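Glycosyl hydrolases family 31 family protein (Aspergillus niger, PDB 6DRU) releases alpha-xylose from the non-reducing terminal glucose of xyloglucan oligosaccharides, as an alpha-xylosidase of glycoside hydrolase family 31. Local coordinates at residues Gly186-Trp191 against Val219-Gln224; Thr230-Ile235 against Ala505-Trp510; Ser367-Ala372 against Asn426-Thr431. All blocks are in the same frame, centred on the assembly; numbering follows the deposited sequence. Where two conformers were deposited one is given.

Contacts 1 and 2 are neighbours, with centres about 10 Å apart. Contact 1 pairs two strands of an N-terminal beta sheet. Helix 228-239 follows strand 216-222 directly and lies on one face of that pair. Ala188 CB meets Ile235 CD1 at 3.7 Å, and Ala223 CB meets Leu231 CD2 at 3.6 Å. The same helix reaches the TIM barrel in contact 2. Contact 3 stands apart, with its centre about 31 Å from that of contact 1 and about 28 Å from that of contact 2. None lies at the xylose pocket. However, helix 492-508 of contact 2 follows the segment carrying Asp487, the proton donor, and helix 370-385 of contact 3 precedes strand 391-394 and active-site Asp395.

Contact 1: Gly186-Trp191 against Val219-Gln224; sequences GYAFIW and VIVAAQ
Ala188 and Val221 form a hydrogen-bonded pair of this antiparallel ladder, and each backbone satisfies the other. Ala188 N gives to Val221 O at 2.8 Å, and Val221 N returns a bond to Ala188 O at 3.0 Å. Ile190 and Val219 repeat the pattern. Ile190 N reaches Val219 O at 2.9 Å, and Val219 N reaches Ile190 O at 3.0 Å. A fifth bond closes the other end, from Ala223 N to Gly186 O at 2.8 Å. It is nearly straight at the hydrogen (175°), but its donor stands above the Gly186 carbonyl plane.

The non-hydrogen-bonded residues turn their backbone polar groups outward. Phe189 bonds to Phe181, Ile220 to Phe29 and Ala222 to Asp27. The phenol OH of Tyr187 is held by Glu147 OE1. Tyr187 CG sits between the backbone N and the carbonyl carbon (chi1 72°). The ring's CD2 meets Ile220 CD1 obliquely at 4.0 Å. On the opposite face, Ala188 CB packs beside Val221.

This regular antiparallel ladder lies inside the large sheet of the N-terminal beta region, with strand 176-183 beside 187-191 and strand 28-35 beside 216-222. The face of Ala188, Ile190 and Val221 is covered by helix 228-239. The face of Tyr187, Ile220 and Ala222 meets strand 108-113, and Phe189 joins Phe141 and Phe208 there.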
loop_
_atom_site.group_PDB
_atom_site.type_symbol
_atom_site.label_atom_id
_atom_site.label_comp_id
_atom_site.label_asym_id
_atom_site.label_seq_id
_atom_site.Cartn_x
_atom_site.Cartn_y
_atom_site.Cartn_z
ATOM N N GLY A 186 20.776 -4.673 -34.717
ATOM C CA GLY A 186 21.961 -3.849 -34.643
ATOM C C GLY A 186 21.911 -2.805 -33.549
ATOM O O GLY A 186 22.286 -1.650 -33.769
ATOM N N TYR A 187 21.450 -3.191 -32.362
ATOM C CA TYR A 187 21.475 -2.272 -31.236
ATOM C C TYR A 187 21.478 -3.058 -29.936
ATOM O O TYR A 187 21.018 -4.201 -29.881
ATOM C CB TYR A 187 20.293 -1.293 -31.268
ATOM C CG TYR A 187 18.949 -1.902 -30.937
ATOM C CD1 TYR A 187 18.180 -2.510 -31.921
ATOM C CD2 TYR A 187 18.439 -1.852 -29.644
ATOM C CE1 TYR A 187 16.947 -3.060 -31.628
ATOM C CE2 TYR A 187 17.206 -2.403 -29.339
ATOM C CZ TYR A 187 16.465 -3.005 -30.336
ATOM O OH TYR A 187 15.238 -3.554 -30.046
ATOM N N ALA A 188 22.009 -2.427 -28.893
ATOM C CA ALA A 188 22.000 -2.970 -27.547
ATOM C C ALA A 188 21.253 -2.010 -26.630
ATOM O O ALA A 188 21.105 -0.822 -26.930
ATOM C CB ALA A 188 23.422 -3.214 -27.028
ATOM N N PHE A 189 20.790 -2.538 -25.499
ATOM C CA PHE A 189 19.909 -1.804 -24.601
ATOM C C PHE A 189 20.255 -2.157 -23.163
ATOM O O PHE A 189 20.440 -3.334 -22.838
ATOM C CB PHE A 189 18.441 -2.136 -24.907
ATOM C CG PHE A 189 17.443 -1.287 -24.166
ATOM C CD1 PHE A 189 17.044 -1.620 -22.881
ATOM C CD2 PHE A 189 16.880 -0.173 -24.768
ATOM C CE1 PHE A 189 16.118 -0.848 -22.204
ATOM C CE2 PHE A 189 15.952 0.601 -24.096
ATOM C CZ PHE A 189 15.571 0.264 -22.812
ATOM N N ILE A 190 20.343 -1.139 -22.308
ATOM C CA ILE A 190 20.656 -1.311 -20.895
ATOM C C ILE A 190 19.566 -0.634 -20.079
ATOM O O ILE A 190 19.374 0.582 -20.180
ATOM C CB ILE A 190 22.031 -0.726 -20.531
ATOM C CG1 ILE A 190 23.127 -1.354 -21.388
ATOM C CG2 ILE A 190 22.325 -0.939 -19.050
ATOM C CD1 ILE A 190 24.498 -0.759 -21.148
ATOM N N TRP A 191 18.854 -1.421 -19.273
ATOM C CA TRP A 191 17.860 -0.909 -18.329
ATOM C C TRP A 191 18.591 -0.650 -17.016
ATOM O O TRP A 191 18.702 -1.526 -16.156
ATOM C CB TRP A 191 16.715 -1.906 -18.191
ATOM C CG TRP A 191 15.587 -1.537 -17.265
ATOM C CD1 TRP A 191 15.350 -2.049 -16.023
ATOM C CD2 TRP A 191 14.517 -0.617 -17.527
ATOM N NE1 TRP A 191 14.212 -1.499 -15.488
ATOM C CE2 TRP A 191 13.682 -0.616 -16.391
ATOM C CE3 TRP A 191 14.188 0.210 -18.605
ATOM C CZ2 TRP A 191 12.543 0.182 -16.301
ATOM C CZ3 TRP A 191 13.055 1.002 -18.514
ATOM C CH2 TRP A 191 12.246 0.980 -17.370
ATOM N N VAL A 219 19.805 3.188 -21.550
ATOM C CA VAL A 219 20.768 3.581 -22.572
ATOM C C VAL A 219 20.587 2.667 -23.775
ATOM O O VAL A 219 20.442 1.450 -23.622
ATOM C CB VAL A 219 22.223 3.505 -22.054
ATOM C CG1 VAL A 219 23.202 3.913 -23.141
ATOM C CG2 VAL A 219 22.404 4.379 -20.824
ATOM N N ILE A 220 20.583 3.253 -24.972
ATOM C CA ILE A 220 20.483 2.502 -26.219
ATOM C C ILE A 220 21.675 2.866 -27.095
ATOM O O ILE A 220 21.999 4.049 -27.253
ATOM C CB ILE A 220 19.148 2.767 -26.943
ATOM C CG1 ILE A 220 19.068 1.964 -28.243
ATOM C CG2 ILE A 220 18.945 4.253 -27.206
ATOM C CD1 ILE A 220 17.713 2.021 -28.910
ATOM N N VAL A 221 22.333 1.850 -27.648
ATOM C CA VAL A 221 23.510 2.032 -28.488
ATOM C C VAL A 221 23.322 1.224 -29.764
ATOM O O VAL A 221 22.847 0.084 -29.723
ATOM C CB VAL A 221 24.803 1.622 -27.751
ATOM C CG1 VAL A 221 24.698 0.197 -27.226
ATOM C CG2 VAL A 221 26.009 1.777 -28.662
ATOM N N ALA A 222 23.684 1.819 -30.897
ATOM C CA ALA A 222 23.500 1.209 -32.206
ATOM C C ALA A 222 24.826 0.735 -32.792
ATOM O O ALA A 222 25.888 1.297 -32.512
ATOM C CB ALA A 222 22.841 2.190 -33.179
ATOM N N ALA A 223 24.746 -0.308 -33.616
ATOM C CA ALA A 223 25.896 -0.804 -34.359
ATOM C C ALA A 223 25.413 -1.369 -35.686
ATOM O O ALA A 223 24.250 -1.755 -35.832
ATOM C CB ALA A 223 26.670 -1.866 -33.572
ATOM N N GLN A 224 26.323 -1.417 -36.656
ATOM C CA GLN A 224 25.971 -1.943 -37.968
ATOM C C GLN A 224 25.624 -3.427 -37.862
ATOM O O GLN A 224 26.220 -4.146 -37.055
ATOM C CB GLN A 224 27.116 -1.734 -38.956
ATOM C CG GLN A 224 27.451 -0.272 -39.213
ATOM C CD GLN A 224 26.283 0.496 -39.801
ATOM O OE1 GLN A 224 25.465 -0.062 -40.532
ATOM N NE2 GLN A 224 26.201 1.782 -39.484
#

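Contact 2: Thr230-Ile235 against Ala505-Trp510; sequences TLQQRI and AAATGW
Gln232 reaches from one helix to the last turn of another, where its side-chain amide bonds to the backbone of Ala507. Its CG lies anti to its own carbonyl carbon, and the chain then bends at chi2 (-62°). Gln232 NE2 gives a hydrogen bond to Ala507 O at 2.9 Å, with an angle of 153° at the hydrogen. The acceptor lies close to the plane of the glutamine amide. NE2 in turn stands above the Ala507 carbonyl plane. The C=O...N angle is only 108°, so the amide comes at the flank of the C=O.

The other branch of the amide makes no bond here. Gln232 OE1 lies 3.3 Å from Ala506 O, but both are acceptors. It also comes within 3.7 Å of Gly509 CA. Ile235 sits one turn further along and adds only loose van der Waals contact, its methyls lying beside backbone carbonyl oxygens. Ile235 CD1 is 4.3 Å from Ala507 O, and Ile235 CG2 is 4.3 Å from Thr508 O.

The receiving turn is a Schellman motif. Gly509 has positive phi. Trp510 N bonds back to Ala505 O at 2.9 Å, and Gly509 N to Ala506 O at 3.2 Å. Thr508 turns away from Gln232, and its OG1 bonds to Ser504 O and to Gly153 N.

Helix 492-508 links the parallel strands 481-484 and 513-514 of the TIM barrel. Helix 228-239 also packs on strand 187-191, through Leu231 and Ile235 on Ala188. Gln232 also touches Met182 of strand 176-183. The contact thus joins the N-terminal beta region to the barrel.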
loop_
_atom_site.group_PDB
_atom_site.type_symbol
_atom_site.label_atom_id
_atom_site.label_comp_id
_atom_site.label_asym_id
_atom_site.label_seq_id
_atom_site.Cartn_x
_atom_site.Cartn_y
_atom_site.Cartn_z
ATOM N N THR A 230 31.274 -4.945 -31.894
ATOM C CA THR A 230 31.189 -3.528 -31.564
ATOM C C THR A 230 30.153 -3.281 -30.476
ATOM O O THR A 230 30.379 -2.470 -29.571
ATOM C CB THR A 230 30.861 -2.712 -32.813
ATOM O OG1 THR A 230 31.902 -2.886 -33.782
ATOM C CG2 THR A 230 30.744 -1.235 -32.471
ATOM N N LEU A 231 29.009 -3.969 -30.548
ATOM C CA LEU A 231 28.002 -3.851 -29.498
ATOM C C LEU A 231 28.593 -4.179 -28.132
ATOM O O LEU A 231 28.385 -3.444 -27.159
ATOM C CB LEU A 231 26.812 -4.760 -29.804
ATOM C CG LEU A 231 25.827 -4.276 -30.866
ATOM C CD1 LEU A 231 24.741 -5.313 -31.097
ATOM C CD2 LEU A 231 25.213 -2.948 -30.450
ATOM N N GLN A 232 29.348 -5.276 -28.042
ATOM C CA GLN A 232 30.001 -5.620 -26.784
ATOM C C GLN A 232 31.087 -4.616 -26.422
ATOM O O GLN A 232 31.358 -4.401 -25.235
ATOM C CB GLN A 232 30.582 -7.032 -26.857
ATOM C CG GLN A 232 29.533 -8.128 -26.875
ATOM C CD GLN A 232 28.691 -8.145 -25.613
ATOM O OE1 GLN A 232 29.213 -8.025 -24.504
ATOM N NE2 GLN A 232 27.382 -8.293 -25.776
ATOM N N GLN A 233 31.720 -3.998 -27.422
ATOM C CA GLN A 233 32.682 -2.940 -27.134
ATOM C C GLN A 233 31.996 -1.736 -26.501
ATOM O O GLN A 233 32.556 -1.093 -25.606
ATOM C CB GLN A 233 33.409 -2.525 -28.413
ATOM C CG GLN A 233 34.798 -1.946 -28.186
ATOM C CD GLN A 233 35.343 -1.252 -29.419
ATOM O OE1 GLN A 233 35.200 -1.745 -30.537
ATOM N NE2 GLN A 233 35.977 -0.103 -29.219
ATOM N N ARG A 234 30.778 -1.422 -26.953
ATOM C CA ARG A 234 30.036 -0.295 -26.402
ATOM C C ARG A 234 29.449 -0.620 -25.033
ATOM O O ARG A 234 29.452 0.233 -24.138
ATOM C CB ARG A 234 28.929 0.120 -27.369
ATOM C CG ARG A 234 29.414 0.437 -28.774
ATOM C CD ARG A 234 30.039 1.818 -28.856
ATOM N NE ARG A 234 30.436 2.156 -30.220
ATOM C CZ ARG A 234 31.670 2.019 -30.695
ATOM N NH1 ARG A 234 32.635 1.548 -29.917
ATOM N NH2 ARG A 234 31.940 2.354 -31.949
ATOM N N ILE A 235 28.938 -1.842 -24.856
ATOM C CA ILE A 235 28.358 -2.233 -23.574
ATOM C C ILE A 235 29.419 -2.195 -22.483
ATOM O O ILE A 235 29.188 -1.677 -21.383
ATOM C CB ILE A 235 27.707 -3.624 -23.680
ATOM C CG1 ILE A 235 26.492 -3.583 -24.608
ATOM C CG2 ILE A 235 27.307 -4.138 -22.304
ATOM C CD1 ILE A 235 25.949 -4.954 -24.960
ATOM N N ALA A 505 25.326 -15.244 -20.955
ATOM C CA ALA A 505 26.150 -14.395 -20.101
ATOM C C ALA A 505 27.147 -13.587 -20.921
ATOM O O ALA A 505 27.453 -12.437 -20.584
ATOM C CB ALA A 505 26.874 -15.246 -19.058
ATOM N N ALA A 506 27.669 -14.175 -21.999
ATOM C CA ALA A 506 28.610 -13.451 -22.848
ATOM C C ALA A 506 27.945 -12.247 -23.502
ATOM O O ALA A 506 28.554 -11.176 -23.614
ATOM C CB ALA A 506 29.195 -14.389 -23.903
ATOM N N ALA A 507 26.693 -12.402 -23.941
ATOM C CA ALA A 507 25.973 -11.285 -24.540
ATOM C C ALA A 507 25.587 -10.228 -23.514
ATOM O O ALA A 507 25.325 -9.081 -23.893
ATOM C CB ALA A 507 24.724 -11.788 -25.265
ATOM N N THR A 508 25.544 -10.586 -22.230
ATOM C CA THR A 508 25.287 -9.618 -21.173
ATOM C C THR A 508 26.534 -8.829 -20.795
ATOM O O THR A 508 26.420 -7.782 -20.145
ATOM C CB THR A 508 24.718 -10.331 -19.939
ATOM O OG1 THR A 508 23.742 -11.295 -20.351
ATOM C CG2 THR A 508 24.058 -9.342 -18.984
ATOM N N GLY A 509 27.715 -9.291 -21.204
ATOM C CA GLY A 509 28.964 -8.630 -20.889
ATOM C C GLY A 509 29.848 -9.379 -19.916
ATOM O O GLY A 509 30.908 -8.858 -19.548
ATOM N N TRP A 510 29.459 -10.579 -19.494
ATOM C CA TRP A 510 30.206 -11.350 -18.508
ATOM C C TRP A 510 31.091 -12.357 -19.232
ATOM O O TRP A 510 30.587 -13.224 -19.955
ATOM C CB TRP A 510 29.262 -12.068 -17.543
ATOM C CG TRP A 510 28.256 -11.171 -16.889
ATOM C CD1 TRP A 510 28.321 -9.813 -16.761
ATOM C CD2 TRP A 510 27.027 -11.574 -16.274
ATOM N NE1 TRP A 510 27.208 -9.347 -16.105
ATOM C CE2 TRP A 510 26.399 -10.408 -15.794
ATOM C CE3 TRP A 510 26.399 -12.808 -16.083
ATOM C CZ2 TRP A 510 25.172 -10.440 -15.135
ATOM C CZ3 TRP A 510 25.181 -12.837 -15.429
ATOM C CH2 TRP A 510 24.582 -11.661 -14.963
#

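Contact 3: Ser367-Ala372 against Asn426-Thr431; sequences STNPSA and NYAAGT
Thr368 OG1 points into the turn at Tyr427-Ala429 and has several close neighbours there. It lies 3.4 Å from Ala428 N and 3.6 Å from Tyr427 CB. Its clear hydrogen-bond partner is outside both segments, at Asp366 OD1. The other carboxylate oxygen of Asp366 takes the N-H of Ala428, so one aspartate ties to both sides. A chi1 of 72° turns Thr368 OG1 toward the N atoms of Ala428 and Ala429.

Carbon packing adds to this. Thr368 CB meets Ala429 CB at 3.8 Å, and Asn369 CB meets Ala428 CB at 4.0 Å. Asn369 is the N-cap of helix 370-385. Its OD1 accepts from Ser371 N at 2.9 Å, which directs its polar end to the helix and not across the contact.

The facing turn has its own bond, from Tyr427 N to Gly430 O at 2.7 Å. The Tyr427 hydroxyl is gripped by Gln432 OE1 and Gly400 N, and its ring meets that of Tyr439. Gly430 O and Asn426 OD1 also bond to Arg37 of a second subunit.

The contact joins a helix start of the TIM-barrel domain to a loop near that subunit interface. Small side chains pack directly, while a clear polar link between the segments runs through Asp366. The carboxylate, if charged, would probably strengthen its bonds to the Thr368 hydroxyl and the Ala428 N-H.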
loop_
_atom_site.group_PDB
_atom_site.type_symbol
_atom_site.label_atom_id
_atom_site.label_comp_id
_atom_site.label_asym_id
_atom_site.label_seq_id
_atom_site.Cartn_x
_atom_site.Cartn_y
_atom_site.Cartn_z
ATOM N N SER A 367 25.021 -5.755 2.215
ATOM C CA SER A 367 26.113 -5.445 1.299
ATOM C C SER A 367 26.000 -4.041 0.719
ATOM O O SER A 367 27.006 -3.494 0.256
ATOM C CB SER A 367 26.166 -6.471 0.165
ATOM O OG SER A 367 25.009 -6.400 -0.651
ATOM N N THR A 368 24.803 -3.447 0.728
ATOM C CA THR A 368 24.646 -2.072 0.270
ATOM C C THR A 368 25.126 -1.057 1.299
ATOM O O THR A 368 25.317 0.114 0.953
ATOM C CB THR A 368 23.183 -1.791 -0.084
ATOM O OG1 THR A 368 22.405 -1.713 1.115
ATOM C CG2 THR A 368 22.627 -2.896 -0.965
ATOM N N ASN A 369 25.319 -1.478 2.546
ATOM C CA ASN A 369 25.844 -0.601 3.585
ATOM C C ASN A 369 27.366 -0.580 3.504
ATOM O O ASN A 369 28.000 -1.623 3.698
ATOM C CB ASN A 369 25.391 -1.082 4.962
ATOM C CG ASN A 369 25.729 -0.106 6.082
ATOM O OD1 ASN A 369 26.672 0.680 5.985
ATOM N ND2 ASN A 369 24.957 -0.164 7.160
ATOM N N PRO A 370 27.986 0.567 3.212
ATOM C CA PRO A 370 29.455 0.599 3.124
ATOM C C PRO A 370 30.142 0.205 4.415
ATOM O O PRO A 370 31.207 -0.423 4.375
ATOM C CB PRO A 370 29.749 2.057 2.747
ATOM C CG PRO A 370 28.485 2.546 2.113
ATOM C CD PRO A 370 27.379 1.856 2.849
ATOM N N SER A 371 29.560 0.552 5.564
ATOM C CA SER A 371 30.142 0.144 6.837
ATOM C C SER A 371 30.103 -1.368 7.007
ATOM O O SER A 371 31.015 -1.946 7.611
ATOM C CB SER A 371 29.410 0.826 7.992
ATOM O OG SER A 371 29.578 2.231 7.946
ATOM N N ALA A 372 29.066 -2.023 6.483
ATOM C CA ALA A 372 28.979 -3.474 6.590
ATOM C C ALA A 372 29.994 -4.158 5.681
ATOM O O ALA A 372 30.555 -5.199 6.043
ATOM C CB ALA A 372 27.559 -3.940 6.272
ATOM N N ASN A 426 14.521 -4.589 4.221
ATOM C CA ASN A 426 15.073 -3.244 4.308
ATOM C C ASN A 426 16.582 -3.286 4.108
ATOM O O ASN A 426 17.282 -4.045 4.787
ATOM C CB ASN A 426 14.755 -2.613 5.666
ATOM C CG ASN A 426 13.412 -1.914 5.692
ATOM O OD1 ASN A 426 12.944 -1.412 4.672
ATOM N ND2 ASN A 426 12.792 -1.863 6.866
ATOM N N TYR A 427 17.076 -2.473 3.179
ATOM C CA TYR A 427 18.502 -2.251 2.991
ATOM C C TYR A 427 18.834 -0.801 3.317
ATOM O O TYR A 427 17.951 0.034 3.532
ATOM C CB TYR A 427 18.944 -2.567 1.557
ATOM C CG TYR A 427 18.860 -4.022 1.164
ATOM C CD1 TYR A 427 19.570 -4.995 1.858
ATOM C CD2 TYR A 427 18.087 -4.421 0.082
ATOM C CE1 TYR A 427 19.498 -6.326 1.493
ATOM C CE2 TYR A 427 18.009 -5.747 -0.292
ATOM C CZ TYR A 427 18.718 -6.696 0.414
ATOM O OH TYR A 427 18.642 -8.020 0.043
ATOM N N ALA A 428 20.134 -0.503 3.346
ATOM C CA ALA A 428 20.574 0.876 3.514
ATOM C C ALA A 428 20.379 1.696 2.247
ATOM O O ALA A 428 20.347 2.928 2.320
ATOM C CB ALA A 428 22.042 0.913 3.939
ATOM N N ALA A 429 20.247 1.044 1.096
ATOM C CA ALA A 429 20.093 1.724 -0.181
ATOM C C ALA A 429 18.662 1.696 -0.696
ATOM O O ALA A 429 18.393 2.239 -1.771
ATOM C CB ALA A 429 21.030 1.103 -1.224
ATOM N N GLY A 430 17.748 1.082 0.035
ATOM C CA GLY A 430 16.371 0.963 -0.391
ATOM C C GLY A 430 15.781 -0.325 0.142
ATOM O O GLY A 430 16.272 -0.889 1.114
ATOM N N THR A 431 14.713 -0.771 -0.504
ATOM C CA THR A 431 14.101 -2.049 -0.185
ATOM C C THR A 431 14.473 -3.078 -1.244
ATOM O O THR A 431 15.091 -2.763 -2.263
ATOM C CB THR A 431 12.578 -1.922 -0.076
ATOM O OG1 THR A 431 12.033 -1.552 -1.350
ATOM C CG2 THR A 431 12.207 -0.872 0.960
#